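Local coordinates for protein aminopentol aminotransferase (Sphingopyxis macrogoltabida, PDB 6HBS) that catalyses the PLP-dependent deamination of aminopentol, the hydrolysed form of fumonisin B1, to its 2-keto derivative, with pyruvate as the preferred amino acceptor, at residues A[104-109]-A[254-259]; A[122-127]-A[280-285]; A[225-230]-A[242-247]; A[323-328]-A[394-399]; A[358-363]-A[401-406]. One frame throughout, in Å; residues are numbered along the deposited sequence. Where two conformers were deposited one is given.

Contact 1 (A[104-109]-A[254-259]); sequences GMVRHA and SCWGKC. With MG (magnesium ion), chain D; PLP (pyridoxal-5'-phosphate), chain C.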
# COMPACT_ATOMS: atom_id res chain seq x y z
N GLY A 104 18.65 1.87 -14.21
CA GLY A 104 20.02 2.23 -14.47
C GLY A 104 20.93 1.97 -13.26
O GLY A 104 22.09 1.70 -13.45
N MET A 105 20.42 2.10 -12.03
CA MET A 105 21.24 2.01 -10.82
C MET A 105 21.46 0.56 -10.38
O MET A 105 22.41 0.30 -9.69
CB MET A 105 20.59 2.78 -9.66
CG MET A 105 20.70 4.30 -9.82
SD MET A 105 19.62 5.22 -8.69
CE MET A 105 20.50 5.02 -7.14
N VAL A 106 20.56 -0.35 -10.75
CA VAL A 106 20.53 -1.74 -10.26
C VAL A 106 21.04 -2.65 -11.39
O VAL A 106 20.35 -2.88 -12.40
CB VAL A 106 19.12 -2.11 -9.76
CG1 VAL A 106 19.00 -3.55 -9.25
CG2 VAL A 106 18.66 -1.15 -8.69
N ARG A 107 22.28 -3.14 -11.24
CA ARG A 107 22.98 -3.89 -12.30
C ARG A 107 22.18 -5.11 -12.79
O ARG A 107 22.17 -5.39 -13.96
CB ARG A 107 24.36 -4.38 -11.86
CG ARG A 107 25.46 -3.32 -11.96
CD ARG A 107 26.85 -3.89 -11.69
NE ARG A 107 27.03 -5.20 -12.32
CZ ARG A 107 27.47 -5.40 -13.56
NH1 ARG A 107 27.92 -4.39 -14.29
NH2 ARG A 107 27.46 -6.62 -14.08
N HIS A 108 21.51 -5.85 -11.90
CA HIS A 108 20.80 -7.06 -12.31
C HIS A 108 19.54 -6.75 -13.12
O HIS A 108 18.99 -7.62 -13.74
CB HIS A 108 20.46 -7.92 -11.09
CG HIS A 108 19.20 -7.56 -10.39
ND1 HIS A 108 17.98 -8.07 -10.79
CD2 HIS A 108 18.96 -6.86 -9.26
CE1 HIS A 108 17.04 -7.63 -9.98
NE2 HIS A 108 17.61 -6.88 -9.03
N ALA A 109 19.01 -5.53 -13.00
CA ALA A 109 17.63 -5.24 -13.41
C ALA A 109 17.60 -4.59 -14.80
O ALA A 109 18.44 -3.74 -15.09
CB ALA A 109 16.98 -4.34 -12.40
N SER A 254 14.70 -8.14 -7.27
CA SER A 254 14.95 -7.52 -5.98
C SER A 254 13.76 -6.64 -5.63
O SER A 254 13.18 -5.98 -6.51
CB SER A 254 16.26 -6.75 -5.98
OG SER A 254 16.30 -5.81 -7.05
N CYS A 255 13.42 -6.62 -4.34
CA CYS A 255 12.33 -5.89 -3.78
C CYS A 255 12.89 -4.72 -2.97
O CYS A 255 13.86 -4.88 -2.18
CB CYS A 255 11.51 -6.77 -2.85
SG CYS A 255 10.82 -8.26 -3.64
N TRP A 256 12.28 -3.55 -3.16
CA TRP A 256 12.74 -2.30 -2.59
C TRP A 256 11.56 -1.55 -1.99
O TRP A 256 10.41 -1.71 -2.43
CB TRP A 256 13.40 -1.43 -3.66
CG TRP A 256 14.58 -2.06 -4.31
CD1 TRP A 256 14.57 -2.99 -5.31
CD2 TRP A 256 15.95 -1.75 -4.07
NE1 TRP A 256 15.85 -3.31 -5.67
CE2 TRP A 256 16.72 -2.56 -4.94
CE3 TRP A 256 16.62 -0.88 -3.19
CZ2 TRP A 256 18.11 -2.51 -4.96
CZ3 TRP A 256 17.99 -0.85 -3.21
CH2 TRP A 256 18.72 -1.66 -4.07
N GLY A 257 11.85 -0.75 -0.97
CA GLY A 257 10.83 0.09 -0.34
C GLY A 257 11.46 0.91 0.76
O GLY A 257 12.69 1.19 0.70
N LYS A 258 10.62 1.33 1.70
CA LYS A 258 10.95 2.15 2.89
C LYS A 258 11.55 3.51 2.51
O LYS A 258 10.91 4.52 2.75
CB LYS A 258 11.81 1.36 3.90
CG LYS A 258 10.99 0.31 4.65
CD LYS A 258 11.67 -0.50 5.76
CE LYS A 258 10.68 -1.27 6.63
NZ LYS A 258 10.28 -2.62 6.10
N CYS A 259 12.79 3.55 2.03
CA CYS A 259 13.58 4.76 2.11
C CYS A 259 13.95 5.33 0.75
O CYS A 259 14.54 6.40 0.73
CB CYS A 259 14.84 4.54 2.93
SG CYS A 259 16.15 3.68 2.04
MG MG D . 20.17 -2.18 -14.66
N1 PLP C . 10.53 -7.02 3.63
C2 PLP C . 11.39 -6.61 4.58
C2A PLP C . 12.79 -7.17 4.67
C3 PLP C . 10.99 -5.54 5.49
O3 PLP C . 11.84 -5.09 6.44
C4 PLP C . 9.64 -4.94 5.36
C4A PLP C . 9.28 -3.85 6.29
C5 PLP C . 8.76 -5.54 4.31
C6 PLP C . 9.27 -6.54 3.49
C5A PLP C . 7.33 -5.05 4.07
O4P PLP C . 7.30 -3.63 3.77
P PLP C . 5.94 -2.90 4.23
O1P PLP C . 5.89 -2.86 5.69
O2P PLP C . 4.84 -3.76 3.69
O3P PLP C . 6.13 -1.54 3.58
O HOH W 1 22.25 -1.05 -14.25
O HOH W 2 20.15 -1.46 -16.99

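Contact 2 (A[122-127]-A[280-285]); sequences TSTAMV and RDIFVT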
# COMPACT_ATOMS: atom_id res chain seq x y z
N THR A 122 7.00 -7.89 -2.43
CA THR A 122 7.39 -9.30 -2.16
C THR A 122 6.30 -10.26 -2.64
O THR A 122 6.62 -11.33 -3.17
CB THR A 122 7.76 -9.50 -0.69
OG1 THR A 122 6.63 -9.21 0.13
CG2 THR A 122 8.97 -8.69 -0.28
N SER A 123 5.03 -9.89 -2.46
CA SER A 123 3.90 -10.67 -2.91
C SER A 123 3.88 -10.77 -4.44
O SER A 123 3.64 -11.85 -4.99
CB SER A 123 2.62 -10.11 -2.39
OG SER A 123 2.45 -10.46 -1.03
N THR A 124 4.18 -9.64 -5.11
CA THR A 124 4.29 -9.60 -6.56
C THR A 124 5.41 -10.54 -7.02
O THR A 124 5.23 -11.29 -8.00
CB THR A 124 4.46 -8.17 -7.10
OG1 THR A 124 3.36 -7.36 -6.69
CG2 THR A 124 4.53 -8.16 -8.62
N ALA A 125 6.57 -10.50 -6.33
CA ALA A 125 7.69 -11.37 -6.68
C ALA A 125 7.29 -12.85 -6.58
O ALA A 125 7.64 -13.66 -7.44
CB ALA A 125 8.89 -11.05 -5.80
N MET A 126 6.52 -13.18 -5.54
CA MET A 126 6.07 -14.57 -5.26
C MET A 126 5.18 -15.07 -6.42
O MET A 126 5.42 -16.15 -6.98
CB MET A 126 5.30 -14.64 -3.95
CG MET A 126 4.61 -15.95 -3.71
SD MET A 126 3.72 -15.92 -2.17
CE MET A 126 2.21 -15.11 -2.69
N VAL A 127 4.18 -14.26 -6.80
CA VAL A 127 3.26 -14.59 -7.87
C VAL A 127 3.99 -14.65 -9.22
O VAL A 127 3.80 -15.62 -9.98
CB VAL A 127 2.06 -13.63 -7.88
CG1 VAL A 127 1.16 -13.86 -9.09
CG2 VAL A 127 1.25 -13.76 -6.60
N ARG A 280 4.52 -9.48 -17.10
CA ARG A 280 3.37 -9.00 -17.92
C ARG A 280 2.12 -9.87 -17.75
O ARG A 280 1.00 -9.37 -17.93
CB ARG A 280 3.78 -8.93 -19.39
CG ARG A 280 4.90 -7.94 -19.66
CD ARG A 280 5.40 -8.07 -21.08
NE ARG A 280 4.40 -7.59 -22.01
CZ ARG A 280 4.53 -7.66 -23.33
NH1 ARG A 280 5.56 -8.30 -23.86
NH2 ARG A 280 3.61 -7.12 -24.12
N ASP A 281 2.30 -11.16 -17.47
CA ASP A 281 1.20 -12.11 -17.44
C ASP A 281 0.41 -11.98 -16.14
O ASP A 281 -0.78 -12.20 -16.13
CB ASP A 281 1.65 -13.58 -17.55
CG ASP A 281 2.16 -14.01 -18.92
OD1 ASP A 281 1.92 -13.28 -19.91
OD2 ASP A 281 2.83 -15.05 -18.98
N ILE A 282 1.08 -11.67 -15.04
CA ILE A 282 0.40 -11.56 -13.74
C ILE A 282 -0.43 -10.27 -13.72
O ILE A 282 -0.18 -9.37 -14.49
CB ILE A 282 1.39 -11.60 -12.55
CG1 ILE A 282 2.36 -10.41 -12.57
CG2 ILE A 282 2.08 -12.94 -12.50
CD1 ILE A 282 3.29 -10.35 -11.38
N PHE A 283 -1.42 -10.23 -12.83
CA PHE A 283 -2.25 -9.03 -12.62
C PHE A 283 -2.07 -8.53 -11.19
O PHE A 283 -2.56 -9.13 -10.22
CB PHE A 283 -3.75 -9.26 -12.89
CG PHE A 283 -4.53 -7.97 -12.84
CD1 PHE A 283 -4.41 -7.04 -13.86
CD2 PHE A 283 -5.29 -7.64 -11.72
CE1 PHE A 283 -5.09 -5.82 -13.81
CE2 PHE A 283 -5.98 -6.44 -11.68
CZ PHE A 283 -5.88 -5.54 -12.71
N VAL A 284 -1.38 -7.39 -11.10
CA VAL A 284 -1.13 -6.71 -9.85
C VAL A 284 -1.37 -5.22 -10.11
O VAL A 284 -1.03 -4.69 -11.17
CB VAL A 284 0.28 -7.01 -9.31
CG1 VAL A 284 0.49 -8.49 -9.01
CG2 VAL A 284 1.37 -6.49 -10.25
N THR A 285 -2.05 -4.56 -9.17
CA THR A 285 -2.35 -3.14 -9.31
C THR A 285 -2.74 -2.59 -7.95
O THR A 285 -3.04 -3.35 -7.02
CB THR A 285 -3.50 -2.95 -10.32
OG1 THR A 285 -3.51 -1.61 -10.82
CG2 THR A 285 -4.85 -3.33 -9.75

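Contact 3 (A[225-230]-A[242-247]); sequences ALLVVD and CSWTHL. With PLP (pyridoxal-5'-phosphate), chain C.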
# COMPACT_ATOMS: atom_id res chain seq x y z
N ALA A 225 14.69 -21.70 -10.98
CA ALA A 225 14.01 -20.94 -9.92
C ALA A 225 14.58 -19.52 -9.91
O ALA A 225 15.73 -19.33 -10.23
CB ALA A 225 14.23 -21.57 -8.58
N LEU A 226 13.75 -18.54 -9.52
CA LEU A 226 14.23 -17.14 -9.44
C LEU A 226 14.81 -16.86 -8.06
O LEU A 226 14.16 -17.14 -7.05
CB LEU A 226 13.07 -16.18 -9.71
CG LEU A 226 12.40 -16.30 -11.07
CD1 LEU A 226 11.41 -15.16 -11.28
CD2 LEU A 226 13.41 -16.33 -12.18
N LEU A 227 15.98 -16.21 -8.05
CA LEU A 227 16.58 -15.66 -6.85
C LEU A 227 16.02 -14.26 -6.60
O LEU A 227 16.15 -13.38 -7.44
CB LEU A 227 18.11 -15.60 -6.96
CG LEU A 227 18.81 -15.07 -5.71
CD1 LEU A 227 18.42 -15.89 -4.49
CD2 LEU A 227 20.31 -15.04 -5.88
N VAL A 228 15.39 -14.10 -5.45
CA VAL A 228 14.76 -12.86 -5.05
C VAL A 228 15.49 -12.32 -3.81
O VAL A 228 15.46 -12.94 -2.75
CB VAL A 228 13.27 -13.06 -4.74
CG1 VAL A 228 12.62 -11.72 -4.46
CG2 VAL A 228 12.54 -13.82 -5.86
N VAL A 229 16.11 -11.15 -3.94
CA VAL A 229 16.69 -10.51 -2.75
C VAL A 229 15.69 -9.49 -2.23
O VAL A 229 15.30 -8.59 -2.96
CB VAL A 229 18.05 -9.88 -3.06
CG1 VAL A 229 18.49 -8.92 -1.97
CG2 VAL A 229 19.11 -10.94 -3.29
N ASP A 230 15.29 -9.63 -0.96
CA ASP A 230 14.38 -8.68 -0.34
C ASP A 230 15.21 -7.55 0.28
O ASP A 230 15.68 -7.70 1.38
CB ASP A 230 13.45 -9.37 0.64
CG ASP A 230 12.47 -8.43 1.28
OD1 ASP A 230 12.60 -7.20 1.04
OD2 ASP A 230 11.65 -8.92 2.08
N CYS A 242 21.83 -3.27 -5.26
CA CYS A 242 21.36 -4.37 -4.48
C CYS A 242 22.43 -4.70 -3.43
O CYS A 242 23.63 -4.67 -3.74
CB CYS A 242 21.10 -5.57 -5.37
SG CYS A 242 20.50 -7.04 -4.48
N SER A 243 22.00 -5.00 -2.21
CA SER A 243 22.88 -5.17 -1.08
C SER A 243 23.80 -6.39 -1.23
O SER A 243 24.67 -6.54 -0.40
CB SER A 243 22.08 -5.28 0.18
OG SER A 243 21.30 -4.10 0.39
N TRP A 244 23.56 -7.30 -2.20
CA TRP A 244 24.48 -8.42 -2.48
C TRP A 244 25.54 -8.07 -3.53
O TRP A 244 26.29 -8.96 -3.95
CB TRP A 244 23.72 -9.70 -2.84
CG TRP A 244 23.34 -10.47 -1.61
CD1 TRP A 244 23.49 -10.09 -0.31
CD2 TRP A 244 22.79 -11.80 -1.57
NE1 TRP A 244 23.06 -11.08 0.54
CE2 TRP A 244 22.62 -12.13 -0.21
CE3 TRP A 244 22.43 -12.72 -2.55
CZ2 TRP A 244 22.09 -13.35 0.20
CZ3 TRP A 244 21.89 -13.92 -2.15
CH2 TRP A 244 21.72 -14.22 -0.80
N THR A 245 25.63 -6.81 -3.95
CA THR A 245 26.61 -6.41 -4.96
C THR A 245 28.04 -6.76 -4.52
O THR A 245 28.78 -7.30 -5.33
CB THR A 245 26.60 -4.90 -5.23
OG1 THR A 245 25.27 -4.50 -5.55
CG2 THR A 245 27.51 -4.56 -6.39
N HIS A 246 28.40 -6.46 -3.27
CA HIS A 246 29.76 -6.69 -2.73
C HIS A 246 30.09 -8.19 -2.56
O HIS A 246 31.25 -8.52 -2.36
CB HIS A 246 29.97 -5.90 -1.43
CG HIS A 246 30.14 -4.41 -1.61
ND1 HIS A 246 29.35 -3.47 -0.95
CD2 HIS A 246 31.02 -3.70 -2.36
CE1 HIS A 246 29.73 -2.26 -1.29
NE2 HIS A 246 30.75 -2.37 -2.15
N LEU A 247 29.11 -9.09 -2.67
CA LEU A 247 29.34 -10.56 -2.72
C LEU A 247 29.51 -11.06 -4.16
O LEU A 247 29.72 -12.25 -4.36
CB LEU A 247 28.18 -11.30 -2.05
CG LEU A 247 27.96 -11.02 -0.56
CD1 LEU A 247 26.93 -11.96 0.02
CD2 LEU A 247 29.26 -11.14 0.22
N1 PLP C . 10.53 -7.02 3.63
C2 PLP C . 11.39 -6.61 4.58
C2A PLP C . 12.79 -7.17 4.67
C3 PLP C . 10.99 -5.54 5.49
O3 PLP C . 11.84 -5.09 6.44
C4 PLP C . 9.64 -4.94 5.36
C4A PLP C . 9.28 -3.85 6.29
C5 PLP C . 8.76 -5.54 4.31
C6 PLP C . 9.27 -6.54 3.49
C5A PLP C . 7.33 -5.05 4.07
O4P PLP C . 7.30 -3.63 3.77
P PLP C . 5.94 -2.90 4.23
O1P PLP C . 5.89 -2.86 5.69
O2P PLP C . 4.84 -3.76 3.69
O3P PLP C . 6.13 -1.54 3.58

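Contact 4 (A[323-328]-A[394-399]); sequences AGLEAQ and EATDRA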
# COMPACT_ATOMS: atom_id res chain seq x y z
N ALA A 323 31.84 2.27 18.17
CA ALA A 323 33.12 2.44 18.92
C ALA A 323 32.85 3.04 20.30
O ALA A 323 33.37 2.54 21.32
CB ALA A 323 34.06 3.32 18.14
N GLY A 324 32.03 4.10 20.35
CA GLY A 324 31.69 4.73 21.59
C GLY A 324 31.03 3.78 22.57
O GLY A 324 31.35 3.80 23.80
N LEU A 325 30.07 2.98 22.09
CA LEU A 325 29.30 2.08 22.95
C LEU A 325 30.19 0.93 23.43
O LEU A 325 30.05 0.49 24.55
CB LEU A 325 28.06 1.55 22.22
CG LEU A 325 26.92 2.57 22.03
CD1 LEU A 325 25.76 1.97 21.23
CD2 LEU A 325 26.42 3.07 23.36
N GLU A 326 31.13 0.49 22.60
CA GLU A 326 32.06 -0.55 22.98
C GLU A 326 32.86 -0.04 24.19
O GLU A 326 32.94 -0.72 25.26
CB GLU A 326 32.92 -0.91 21.77
CG GLU A 326 34.13 -1.78 22.09
CD GLU A 326 33.79 -3.14 22.65
OE1 GLU A 326 34.53 -3.63 23.56
OE2 GLU A 326 32.74 -3.67 22.24
N ALA A 327 33.39 1.18 24.06
CA ALA A 327 34.27 1.77 25.12
C ALA A 327 33.45 1.94 26.41
O ALA A 327 33.86 1.52 27.50
CB ALA A 327 34.91 3.06 24.66
N GLN A 328 32.22 2.46 26.28
CA GLN A 328 31.39 2.68 27.48
C GLN A 328 31.01 1.37 28.17
O GLN A 328 30.96 1.34 29.39
CB GLN A 328 30.10 3.42 27.13
CG GLN A 328 30.31 4.89 26.85
CD GLN A 328 29.03 5.58 26.44
OE1 GLN A 328 27.94 4.98 26.39
NE2 GLN A 328 29.15 6.86 26.21
N GLU A 394 26.63 10.79 25.47
CA GLU A 394 26.40 11.31 26.83
C GLU A 394 25.15 10.67 27.44
O GLU A 394 25.13 10.32 28.62
CB GLU A 394 26.22 12.83 26.84
CG GLU A 394 27.28 13.59 26.06
CD GLU A 394 28.29 14.42 26.84
OE1 GLU A 394 28.74 15.46 26.30
OE2 GLU A 394 28.65 14.01 27.97
N ALA A 395 24.10 10.48 26.62
CA ALA A 395 22.85 9.87 27.08
C ALA A 395 23.06 8.40 27.42
O ALA A 395 22.55 7.90 28.42
CB ALA A 395 21.78 10.03 26.03
N THR A 396 23.81 7.71 26.56
CA THR A 396 24.02 6.27 26.72
C THR A 396 24.89 6.01 27.96
O THR A 396 24.72 5.01 28.64
CB THR A 396 24.60 5.62 25.47
OG1 THR A 396 25.83 6.20 25.09
CG2 THR A 396 23.62 5.67 24.31
N ASP A 397 25.81 6.93 28.23
CA ASP A 397 26.68 6.83 29.41
C ASP A 397 25.82 6.86 30.67
O ASP A 397 25.94 5.97 31.53
CB ASP A 397 27.73 7.95 29.44
CG ASP A 397 28.77 7.71 30.52
OD1 ASP A 397 29.60 6.79 30.34
OD2 ASP A 397 28.67 8.36 31.58
N ARG A 398 24.93 7.87 30.76
CA ARG A 398 24.01 7.98 31.88
C ARG A 398 23.10 6.74 31.97
O ARG A 398 22.64 6.37 33.05
CB ARG A 398 23.22 9.29 31.79
CG ARG A 398 24.12 10.49 32.02
CD ARG A 398 23.40 11.80 32.29
NE ARG A 398 22.57 12.20 31.17
CZ ARG A 398 23.02 12.80 30.07
NH1 ARG A 398 24.29 13.18 29.99
NH2 ARG A 398 22.20 12.99 29.04
N ALA A 399 22.80 6.13 30.82
CA ALA A 399 21.89 5.02 30.78
C ALA A 399 22.55 3.78 31.38
O ALA A 399 21.92 3.03 32.12
CB ALA A 399 21.40 4.79 29.36

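Contact 5 (A[358-363]-A[401-406]); sequences GYAWAA and SAVLRD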
# COMPACT_ATOMS: atom_id res chain seq x y z
N GLY A 358 18.38 -4.79 28.57
CA GLY A 358 18.23 -4.04 27.34
C GLY A 358 17.07 -3.07 27.39
O GLY A 358 17.17 -1.94 26.89
N TYR A 359 15.95 -3.54 27.95
CA TYR A 359 14.74 -2.76 28.09
C TYR A 359 15.03 -1.56 28.98
O TYR A 359 14.71 -0.38 28.65
CB TYR A 359 13.59 -3.64 28.59
CG TYR A 359 12.78 -4.28 27.48
CD1 TYR A 359 13.39 -4.91 26.41
CD2 TYR A 359 11.40 -4.21 27.47
CE1 TYR A 359 12.65 -5.50 25.39
CE2 TYR A 359 10.64 -4.76 26.45
CZ TYR A 359 11.26 -5.43 25.41
OH TYR A 359 10.52 -5.95 24.39
N ALA A 360 15.69 -1.84 30.10
CA ALA A 360 15.93 -0.80 31.11
C ALA A 360 16.88 0.27 30.53
O ALA A 360 16.67 1.48 30.71
CB ALA A 360 16.46 -1.42 32.38
N TRP A 361 17.89 -0.17 29.79
CA TRP A 361 18.89 0.70 29.19
C TRP A 361 18.25 1.58 28.12
O TRP A 361 18.49 2.76 28.08
CB TRP A 361 20.03 -0.14 28.60
CG TRP A 361 21.13 0.66 27.99
CD1 TRP A 361 22.11 1.35 28.66
CD2 TRP A 361 21.38 0.85 26.59
NE1 TRP A 361 22.94 1.97 27.76
CE2 TRP A 361 22.51 1.69 26.48
CE3 TRP A 361 20.74 0.43 25.42
CZ2 TRP A 361 23.04 2.07 25.25
CZ3 TRP A 361 21.27 0.79 24.20
CH2 TRP A 361 22.38 1.63 24.12
N ALA A 362 17.42 0.98 27.25
CA ALA A 362 16.76 1.71 26.19
C ALA A 362 15.85 2.78 26.82
O ALA A 362 15.83 3.91 26.36
CB ALA A 362 15.98 0.76 25.27
N ALA A 363 15.14 2.43 27.89
CA ALA A 363 14.21 3.38 28.50
C ALA A 363 14.99 4.54 29.11
O ALA A 363 14.54 5.68 29.06
CB ALA A 363 13.33 2.72 29.54
N SER A 401 24.86 3.88 33.64
CA SER A 401 24.92 4.16 35.10
C SER A 401 23.58 3.82 35.74
O SER A 401 23.55 3.19 36.79
CB SER A 401 25.27 5.60 35.43
OG SER A 401 26.52 5.94 34.87
N ALA A 402 22.48 4.24 35.09
CA ALA A 402 21.15 4.05 35.65
C ALA A 402 20.82 2.55 35.75
O ALA A 402 20.16 2.09 36.70
CB ALA A 402 20.12 4.82 34.85
N VAL A 403 21.29 1.77 34.77
CA VAL A 403 21.05 0.33 34.76
C VAL A 403 21.82 -0.34 35.91
O VAL A 403 21.29 -1.22 36.58
CB VAL A 403 21.41 -0.26 33.37
CG1 VAL A 403 21.74 -1.74 33.42
CG2 VAL A 403 20.29 0.01 32.38
N LEU A 404 23.07 0.09 36.13
CA LEU A 404 23.89 -0.45 37.22
C LEU A 404 23.29 -0.08 38.58
O LEU A 404 23.16 -0.92 39.45
CB LEU A 404 25.32 0.07 37.08
CG LEU A 404 26.09 -0.53 35.91
CD1 LEU A 404 27.46 0.12 35.75
CD2 LEU A 404 26.22 -2.05 36.05
N ARG A 405 22.88 1.17 38.74
CA ARG A 405 22.26 1.65 39.96
C ARG A 405 21.01 0.83 40.32
O ARG A 405 20.78 0.52 41.50
CB ARG A 405 21.95 3.14 39.76
CG ARG A 405 21.34 3.84 40.96
CD ARG A 405 20.89 5.24 40.56
NE ARG A 405 19.68 5.22 39.74
CZ ARG A 405 19.55 5.80 38.54
NH1 ARG A 405 20.50 6.61 38.09
NH2 ARG A 405 18.48 5.56 37.80
N ASP A 406 20.20 0.44 39.33
CA ASP A 406 18.90 -0.22 39.56
C ASP A 406 18.97 -1.74 39.38
O ASP A 406 17.94 -2.43 39.44
CB ASP A 406 17.86 0.38 38.62
CG ASP A 406 17.77 1.90 38.72
OD1 ASP A 406 17.87 2.42 39.86
OD2 ASP A 406 17.61 2.54 37.67

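Contact 1 (A[104-109]-A[254-259])
His-108 and Ser-254 make the tight part of this contact. His-108 NE2 and Ser-254 OG are 2.6 Å apart in a nearly straight hydrogen bond of 174°, with OG at the ring edge, in plane. His-108 CG lies between its backbone N and carbonyl carbon (chi1 86°), which turns NE2 to the serine. Ser-254 OG also accepts the N-H of Trp-256 NE1 at 2.9 Å, so two side chains grip this buried hydroxyl. With an alanine in place of the histidine, Ser-254 OG would probably lose one of its two partners. Val-106 CG2 packs more loosely, 4.0 Å from Trp-256 CZ2. The other side of the turn meets two waters through the magnesium ion. Val-106 O and Ala-109 O each bind this ion at 2.4 Å, joined by Val-103 O. Lys-258 NZ is bonded to C4A of the cofactor. The contact ties the end of helix 94-105 to strand 253-256, whose other neighbours are strands 226-230 and 267-271 and helix 118-133.

Contact 2 (A[122-127]-A[280-285])
Thr-124 and Ile-282 meet at about a right angle, with methyl against methyl: Thr-124 CG2 lies 3.7 Å from Ile-282 CD1. Ile-282 CG1 sits between its backbone N and carbonyl carbon (chi1 63°), which sends CD1 to Thr-124 while CG2 goes to Val-127. Ile-282 CG2 packs 3.6 Å from Val-127 CG1, these two side chains meeting obliquely. Val-284 crosses Thr-124 at a slant; Val-284 CG1 lies 3.9 Å from Thr-124 OG1, and Val-284 CG2 nears Thr-124 CG2. The Thr-124 hydroxyl is bound within its own helix, to Asp-120 O. Helix 118-133 covers the large seven-stranded sheet of this class-III aminotransferase, and the chain leaving helix 276-281 runs along its outer side. A serine at this threonine position would probably leave Ile-282 CD1 and Val-284 CG2 without the methyl they pack on. The second subunit closes in here. Its Thr-153 OG1 hydrogen-bonds Phe-283 O, its His-25 N bonds Thr-285 OG1, and its Ala-157 packs on Val-127.

Contact 3 (A[225-230]-A[242-247])
The indole of Trp-244 is held between Val-229 and Leu-247. Val-229 CG2 stands 3.8 Å above the plane of the Trp-244 ring, over its CE3 side. On the opposite face Leu-247 CD1 lies 3.9 Å above the plane of the Trp-244 ring, also away from its centre. Leu-227 CD2 comes in at the ring edge, 4.2 Å from Trp-244 CZ3. The contact belongs to the large PLP-binding domain of the class-III aminotransferase fold. Here the loop after strand 226-230 folds back over one side of the seven-stranded sheet. Leu-227 and Val-229 face this loop, while Val-228 between them packs on Ala-125 of helix 118-133 on the other side. The two methyls of Val-229 divide the work. Val-229 CG1, anti to the backbone N (chi1 165°), rests 3.7 Å from Cys-242 SG, while CG2 serves Trp-244. The side chains that meet across the contact do so by apolar packing. The one polar atom of the indole, NE1, is satisfied by Pro-196 O. Cys-242 and Trp-244 belong to a type I turn from Cys-242 to Thr-245, with Thr-245 N bonded to Cys-242 O at 2.9 Å. Asp-230, which follows Val-229, is in the cofactor pocket. His-146 ND1 hydrogen-bonds its OD2, and Asp-230 OD2 lies 2.7 Å from N1 of PLP.

Contact 4 (A[323-328]-A[394-399])
Gln-328 reaches across to Thr-396 and lays its amide beside Asp-397. Its chain is extended beyond CG, with CG anti to the carbonyl carbon (chi1 -74°), and this carries the amide into the groove between the helices. Gln-328 OE1 comes 2.8 Å from Thr-396 OG1, and the two side chains cross at about a right angle. Leu-393 O is a partner of both groups: it hydrogen-bonds the Thr-396 hydroxyl and takes a hydrogen bond from Gln-328 NE2, which helps to fix the turn of the amide. Gln-328 NE2 also passes 3.7 Å from Asp-397 CB. The carboxylate of Asp-397 does not lie along the amide: the two planes are 69° apart, and its OD1 pairs with Arg-331 in a salt bridge. Leu-325 CD2 lies against Thr-396, 3.8 Å from Thr-396 CB and near its CG2. Leu-325 and Thr-396 also cross at about a right angle. The helix segments run nearly parallel, at 26°, and their axes approach to 10.5 Å at the closest. Gln-328 spans much of this distance. The contact joins helix 310-332 to helix 386-405, with strand 336-339 meeting Leu-325 and Trp-361 of helix 356-367 packing against Thr-396.

Contact 5 (A[358-363]-A[401-406])
Both segments are helical where they meet, and the backbones come close: the CA atoms of Trp-361 and Val-403 are 6.0 Å apart. Val-403 makes the contact for 401-406. Its CG2 is anti to the carbonyl carbon, with CG1 anti to the backbone N (chi1 156°), and it presses on the backbone of helix 356-367. Val-403 CG2 lies 3.5 Å from Trp-361 N. Val-403 CG2 also lies 3.8 Å from Trp-361 CB and 4.1 Å from Ala-360 CB. It sits at the edge of the indole, near the ring plane. The short side chain at Ala-360 suits so near an approach. This is helix-on-helix packing in the C-terminal part of the chain, far from the cofactor. The Trp-361 ring meets Phe-400 and, edge-to-face, Phe-349. Val-403 is buried. Two residues on, exposed Arg-405 forms a salt bridge with Asp-406, with Arg-405 NH2 3.1 Å from Asp-406 OD2 and weak hydrogen-bond geometry.

Contacts 1, 2 and 3 are buried and cluster round the large sheet. Contacts 1 and 3 use neighbouring strands, and Cys-255 N probably bonds Val-229 O between them. Contact 2 packs against both: Thr-122 and Ala-125 touch Cys-255, and Ala-125 also touches Val-228. Contact 2 is apolar across its segments but borders the second subunit, which adds hydrogen bonds. Contact 1 joins a hydrogen bond and apolar packing beside a metal site, while contact 3 is apolar up to the cofactor. Contacts 4 and 5 form a separate group, with centres 35 to 47 Å from the others. Both use helix 386-405, and Trp-361 joins them. Contact 4 is partly buried and polar; contact 5 is small, buried and apolar.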